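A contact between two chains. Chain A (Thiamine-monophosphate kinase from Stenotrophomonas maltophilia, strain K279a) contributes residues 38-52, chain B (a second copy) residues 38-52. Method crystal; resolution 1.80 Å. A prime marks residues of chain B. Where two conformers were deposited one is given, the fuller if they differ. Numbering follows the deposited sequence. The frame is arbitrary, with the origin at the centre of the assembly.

Chain A, residues 38-52: AALLQPRANEQLVVT
Chain B (38-52) AALLQPRANEQLVVT

Two-fold symmetric dimers often use one short segment twice, so that each contact made by its first half with the partner's second half is repeated in reverse. Residues 38-52 of this thiamine-monophosphate kinase are a compact example. Two copies, related by an exact two-fold axis, run antiparallel and bury 1136 Å² between them, summed over both sides. The residues covering most surface are Leu49, Leu41 and Gln48, and the contact can be built around them.

The chain is extended through Leu40 and Leu41 (phi/psi -101/125° and -107/141°), passes through Gln42 (-111/102°) and Pro43 (-69/162°), reverses in a type I turn from Arg44 to Glu47, and is extended again through Leu49 to Thr52. Inside the turn, Glu47 N donates to Arg44 O at 3.1 Å, and a salt bridge joins Arg44 NH2 to Glu47 OE2, also at 3.1 Å. CA to CB points away from the partner in both residues, and the two charged groups are paired with each other.

The register sets Leu41 opposite Leu49′, with their CA atoms 4.9 Å apart, as a single antiparallel bridge of the hydrogen-bonded kind. Leu41 N donates to Leu49′ O at 2.8 Å, and Leu49′ N returns a bond to Leu41 O at 2.9 Å; both are nearly straight, at 168° and 164°. Leu41 O also lies 3.4 Å from Gln48′ CA in a CA-H...O contact. Symmetry supplies the same set from Leu49 to Leu41′.

Paired in this way, the two leucines bring Leu41 CB within 4.1 Å of Leu49′ CB. Both are mt rotamers: chi1 is -42° and chi2 169° in Leu41, -76° and -179° in Leu49. Leu41 CD1 reaches Val51′ CG2 at 3.7 Å, while Leu49 CD1 meets its own mate, Leu49′ CD1, at 3.5 Å. Pro43, its ring C-gamma exo, points toward the partner: its CG lies 3.9 Å from Leu49′ CG, and its CB lies 3.6 Å from Pro43′ CG. Branched and cyclic hydrocarbon groups suit this buried centre, since they fill it without leaving a side-chain polar group unpaired. In the turn, the small Ala45 lets the chains approach until Ala45 CB and Ala45′ CB are 3.6 Å apart.

Gln48 serves a more exposed position. With chi1 -70° (m), chi2 164° (t) and chi3 -55°, it carries NE2 to 3.9 Å from Leu40′ CB, where NE2 donates to a water that in turn donates to Leu40′ O; the water lies 3.2 Å from Gln48 NE2 and 2.9 Å from Leu40′ O. Leu40 CD2 meanwhile packs on Val50′ CG1 at 3.4 Å. A second water continues the ladder, accepting from Val51′ N at 2.8 Å and donating to Ala39 O at 2.7 Å. Gln42, tp with chi3 69°, leaves CA sideways but brings its end nearer the partner, so that NE2 donates to Pro43 O at 3.2 Å and weakly to Ala45′ O at 3.4 Å.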

# COMPACT_ATOMS: atom_id res chain seq x y z
N ALA A 38 13.09 8.74 -4.44
CA ALA A 38 11.64 8.64 -4.48
C ALA A 38 11.15 9.39 -5.71
O ALA A 38 11.77 10.36 -6.14
CB ALA A 38 10.99 9.23 -3.21
N ALA A 39 10.04 8.93 -6.25
CA ALA A 39 9.49 9.53 -7.45
C ALA A 39 8.58 10.70 -7.09
O ALA A 39 7.88 10.68 -6.08
CB ALA A 39 8.70 8.50 -8.25
N LEU A 40 8.60 11.72 -7.93
CA LEU A 40 7.64 12.81 -7.83
C LEU A 40 6.58 12.58 -8.90
O LEU A 40 6.92 12.43 -10.08
CB LEU A 40 8.31 14.17 -8.01
CG LEU A 40 9.45 14.50 -7.05
CD1 LEU A 40 10.24 15.69 -7.54
CD2 LEU A 40 8.88 14.81 -5.70
N LEU A 41 5.31 12.53 -8.49
CA LEU A 41 4.22 12.25 -9.41
C LEU A 41 3.40 13.51 -9.69
O LEU A 41 3.15 14.32 -8.78
CB LEU A 41 3.30 11.17 -8.85
CG LEU A 41 4.06 10.01 -8.20
CD1 LEU A 41 3.10 9.13 -7.43
CD2 LEU A 41 4.81 9.22 -9.26
N GLN A 42 2.98 13.67 -10.94
CA GLN A 42 2.17 14.82 -11.35
C GLN A 42 0.75 14.37 -11.68
O GLN A 42 0.52 13.81 -12.77
CB GLN A 42 2.80 15.54 -12.54
CG GLN A 42 2.07 16.82 -12.92
CD GLN A 42 1.99 17.80 -11.77
OE1 GLN A 42 3.00 18.37 -11.36
NE2 GLN A 42 0.78 18.00 -11.24
N PRO A 43 -0.22 14.57 -10.80
CA PRO A 43 -1.60 14.20 -11.13
C PRO A 43 -2.14 15.11 -12.22
O PRO A 43 -1.61 16.20 -12.47
CB PRO A 43 -2.36 14.40 -9.81
CG PRO A 43 -1.28 14.55 -8.75
CD PRO A 43 -0.11 15.15 -9.45
N ARG A 44 -3.21 14.67 -12.87
CA ARG A 44 -3.93 15.60 -13.74
C ARG A 44 -4.79 16.53 -12.89
O ARG A 44 -5.55 16.08 -12.02
CB ARG A 44 -4.78 14.86 -14.77
CG ARG A 44 -3.95 13.96 -15.70
CD ARG A 44 -4.83 13.36 -16.78
NE ARG A 44 -4.10 12.54 -17.74
CZ ARG A 44 -4.67 11.92 -18.77
NH1 ARG A 44 -3.94 11.18 -19.59
NH2 ARG A 44 -5.98 12.03 -18.98
N ALA A 45 -4.66 17.83 -13.15
CA ALA A 45 -5.27 18.85 -12.29
C ALA A 45 -6.79 18.74 -12.26
O ALA A 45 -7.41 18.90 -11.20
CB ALA A 45 -4.84 20.23 -12.76
N ASN A 46 -7.42 18.50 -13.41
CA ASN A 46 -8.88 18.45 -13.44
C ASN A 46 -9.42 17.05 -13.19
O ASN A 46 -10.64 16.86 -13.24
CB ASN A 46 -9.42 18.97 -14.78
N GLU A 47 -8.57 16.07 -12.89
CA GLU A 47 -9.04 14.72 -12.62
C GLU A 47 -8.93 14.42 -11.13
O GLU A 47 -8.22 15.10 -10.38
CB GLU A 47 -8.26 13.69 -13.45
CG GLU A 47 -8.53 13.86 -14.94
CD GLU A 47 -8.15 12.66 -15.78
OE1 GLU A 47 -7.75 11.63 -15.22
OE2 GLU A 47 -8.25 12.76 -17.03
N GLN A 48 -9.68 13.43 -10.70
CA GLN A 48 -9.62 12.97 -9.32
C GLN A 48 -8.89 11.64 -9.25
O GLN A 48 -8.89 10.85 -10.20
CB GLN A 48 -11.03 12.85 -8.73
CG GLN A 48 -11.67 14.21 -8.52
CD GLN A 48 -13.16 14.12 -8.32
OE1 GLN A 48 -13.88 13.55 -9.14
NE2 GLN A 48 -13.63 14.65 -7.20
N LEU A 49 -8.23 11.41 -8.11
CA LEU A 49 -7.53 10.17 -7.85
C LEU A 49 -8.42 9.21 -7.09
O LEU A 49 -9.14 9.61 -6.17
CB LEU A 49 -6.28 10.40 -7.00
CG LEU A 49 -5.00 10.98 -7.55
CD1 LEU A 49 -4.01 11.02 -6.39
CD2 LEU A 49 -4.51 10.08 -8.63
N VAL A 50 -8.34 7.93 -7.44
CA VAL A 50 -8.94 6.88 -6.64
C VAL A 50 -7.86 5.85 -6.37
O VAL A 50 -6.97 5.62 -7.19
CB VAL A 50 -10.16 6.20 -7.29
CG1 VAL A 50 -11.24 7.19 -7.48
CG2 VAL A 50 -9.80 5.60 -8.60
N VAL A 51 -7.93 5.23 -5.19
CA VAL A 51 -6.85 4.41 -4.71
C VAL A 51 -7.43 3.10 -4.22
O VAL A 51 -8.45 3.09 -3.52
CB VAL A 51 -6.07 5.10 -3.58
CG1 VAL A 51 -4.93 4.24 -3.15
CG2 VAL A 51 -5.56 6.46 -4.04
N THR A 52 -6.80 1.99 -4.60
CA THR A 52 -7.19 0.66 -4.19
C THR A 52 -6.00 -0.03 -3.54
O THR A 52 -4.85 0.28 -3.86
CB THR A 52 -7.67 -0.20 -5.36
OG1 THR A 52 -6.58 -0.48 -6.25
CG2 THR A 52 -8.76 0.50 -6.13
N ALA B 38 -15.67 4.03 -2.41
CA ALA B 38 -14.28 4.45 -2.55
C ALA B 38 -14.25 5.97 -2.53
O ALA B 38 -15.20 6.62 -2.98
CB ALA B 38 -13.65 3.92 -3.84
N ALA B 39 -13.15 6.51 -2.03
CA ALA B 39 -13.01 7.96 -1.93
C ALA B 39 -12.46 8.53 -3.23
O ALA B 39 -11.63 7.92 -3.90
CB ALA B 39 -12.09 8.32 -0.78
N LEU B 40 -12.92 9.72 -3.58
CA LEU B 40 -12.33 10.48 -4.67
C LEU B 40 -11.44 11.55 -4.05
O LEU B 40 -11.91 12.32 -3.21
CB LEU B 40 -13.41 11.11 -5.56
CG LEU B 40 -14.42 10.15 -6.19
CD1 LEU B 40 -15.61 10.92 -6.74
CD2 LEU B 40 -13.76 9.40 -7.29
N LEU B 41 -10.17 11.58 -4.45
CA LEU B 41 -9.21 12.51 -3.88
C LEU B 41 -8.87 13.62 -4.87
O LEU B 41 -8.74 13.37 -6.08
CB LEU B 41 -7.93 11.79 -3.47
CG LEU B 41 -8.18 10.45 -2.78
CD1 LEU B 41 -6.89 9.67 -2.66
CD2 LEU B 41 -8.82 10.68 -1.42
N GLN B 42 -8.73 14.84 -4.36
CA GLN B 42 -8.38 15.99 -5.19
C GLN B 42 -6.97 16.47 -4.87
O GLN B 42 -6.76 17.14 -3.84
CB GLN B 42 -9.39 17.13 -4.99
CG GLN B 42 -9.15 18.31 -5.93
CD GLN B 42 -9.18 17.90 -7.39
OE1 GLN B 42 -10.24 17.55 -7.92
NE2 GLN B 42 -8.03 17.94 -8.05
N PRO B 43 -5.97 16.16 -5.69
CA PRO B 43 -4.62 16.65 -5.43
C PRO B 43 -4.57 18.15 -5.64
O PRO B 43 -5.43 18.75 -6.29
CB PRO B 43 -3.75 15.92 -6.46
CG PRO B 43 -4.64 14.81 -7.01
CD PRO B 43 -6.03 15.33 -6.90
N ARG B 44 -3.53 18.78 -5.08
CA ARG B 44 -3.28 20.17 -5.46
C ARG B 44 -2.62 20.22 -6.83
O ARG B 44 -1.63 19.52 -7.09
CB ARG B 44 -2.43 20.89 -4.42
CG ARG B 44 -3.09 20.93 -3.03
CD ARG B 44 -2.25 21.78 -2.07
NE ARG B 44 -2.84 21.91 -0.75
CZ ARG B 44 -2.29 22.60 0.25
NH1 ARG B 44 -2.89 22.67 1.43
NH2 ARG B 44 -1.13 23.23 0.06
N ALA B 45 -3.18 21.05 -7.72
CA ALA B 45 -2.78 21.05 -9.12
C ALA B 45 -1.31 21.44 -9.30
O ALA B 45 -0.61 20.85 -10.13
CB ALA B 45 -3.67 22.00 -9.91
N ASN B 46 -0.84 22.43 -8.56
CA ASN B 46 0.54 22.87 -8.73
C ASN B 46 1.52 22.13 -7.83
O ASN B 46 2.71 22.45 -7.85
CB ASN B 46 0.68 24.38 -8.49
N GLU B 47 1.07 21.14 -7.07
CA GLU B 47 1.96 20.38 -6.21
C GLU B 47 2.20 18.99 -6.80
O GLU B 47 1.44 18.51 -7.65
CB GLU B 47 1.41 20.29 -4.78
CG GLU B 47 1.37 21.66 -4.13
CD GLU B 47 1.24 21.62 -2.62
OE1 GLU B 47 1.26 20.52 -2.04
OE2 GLU B 47 1.10 22.71 -2.01
N GLN B 48 3.27 18.37 -6.36
CA GLN B 48 3.58 17.01 -6.76
C GLN B 48 3.30 16.05 -5.61
O GLN B 48 3.39 16.42 -4.44
CB GLN B 48 5.03 16.89 -7.23
CG GLN B 48 5.26 17.61 -8.55
CD GLN B 48 6.71 17.84 -8.84
OE1 GLN B 48 7.43 18.44 -8.03
NE2 GLN B 48 7.18 17.35 -9.98
N LEU B 49 2.95 14.82 -5.97
CA LEU B 49 2.70 13.76 -4.99
C LEU B 49 3.96 12.93 -4.80
O LEU B 49 4.66 12.61 -5.76
CB LEU B 49 1.59 12.82 -5.46
CG LEU B 49 0.13 13.17 -5.40
CD1 LEU B 49 -0.62 11.95 -5.94
CD2 LEU B 49 -0.23 13.43 -3.98
N VAL B 50 4.21 12.55 -3.55
CA VAL B 50 5.23 11.55 -3.25
C VAL B 50 4.57 10.48 -2.40
O VAL B 50 3.67 10.76 -1.60
CB VAL B 50 6.47 12.11 -2.53
CG1 VAL B 50 7.15 13.09 -3.40
CG2 VAL B 50 6.10 12.75 -1.24
N VAL B 51 5.01 9.25 -2.58
CA VAL B 51 4.32 8.11 -2.01
C VAL B 51 5.35 7.23 -1.32
O VAL B 51 6.42 6.97 -1.88
CB VAL B 51 3.57 7.31 -3.08
CG1 VAL B 51 2.83 6.18 -2.44
CG2 VAL B 51 2.60 8.21 -3.84
N THR B 52 5.03 6.79 -0.11
CA THR B 52 5.87 5.90 0.67
C THR B 52 5.06 4.67 1.05
O THR B 52 3.84 4.73 1.17
CB THR B 52 6.39 6.56 1.95
OG1 THR B 52 5.31 6.80 2.85
CG2 THR B 52 7.08 7.87 1.65
O HOH W 1 6.55 8.68 -4.88
O HOH W 2 6.15 14.82 -11.55
O HOH W 3 -12.16 14.96 -4.42
O HOH W 4 -9.58 6.34 -3.18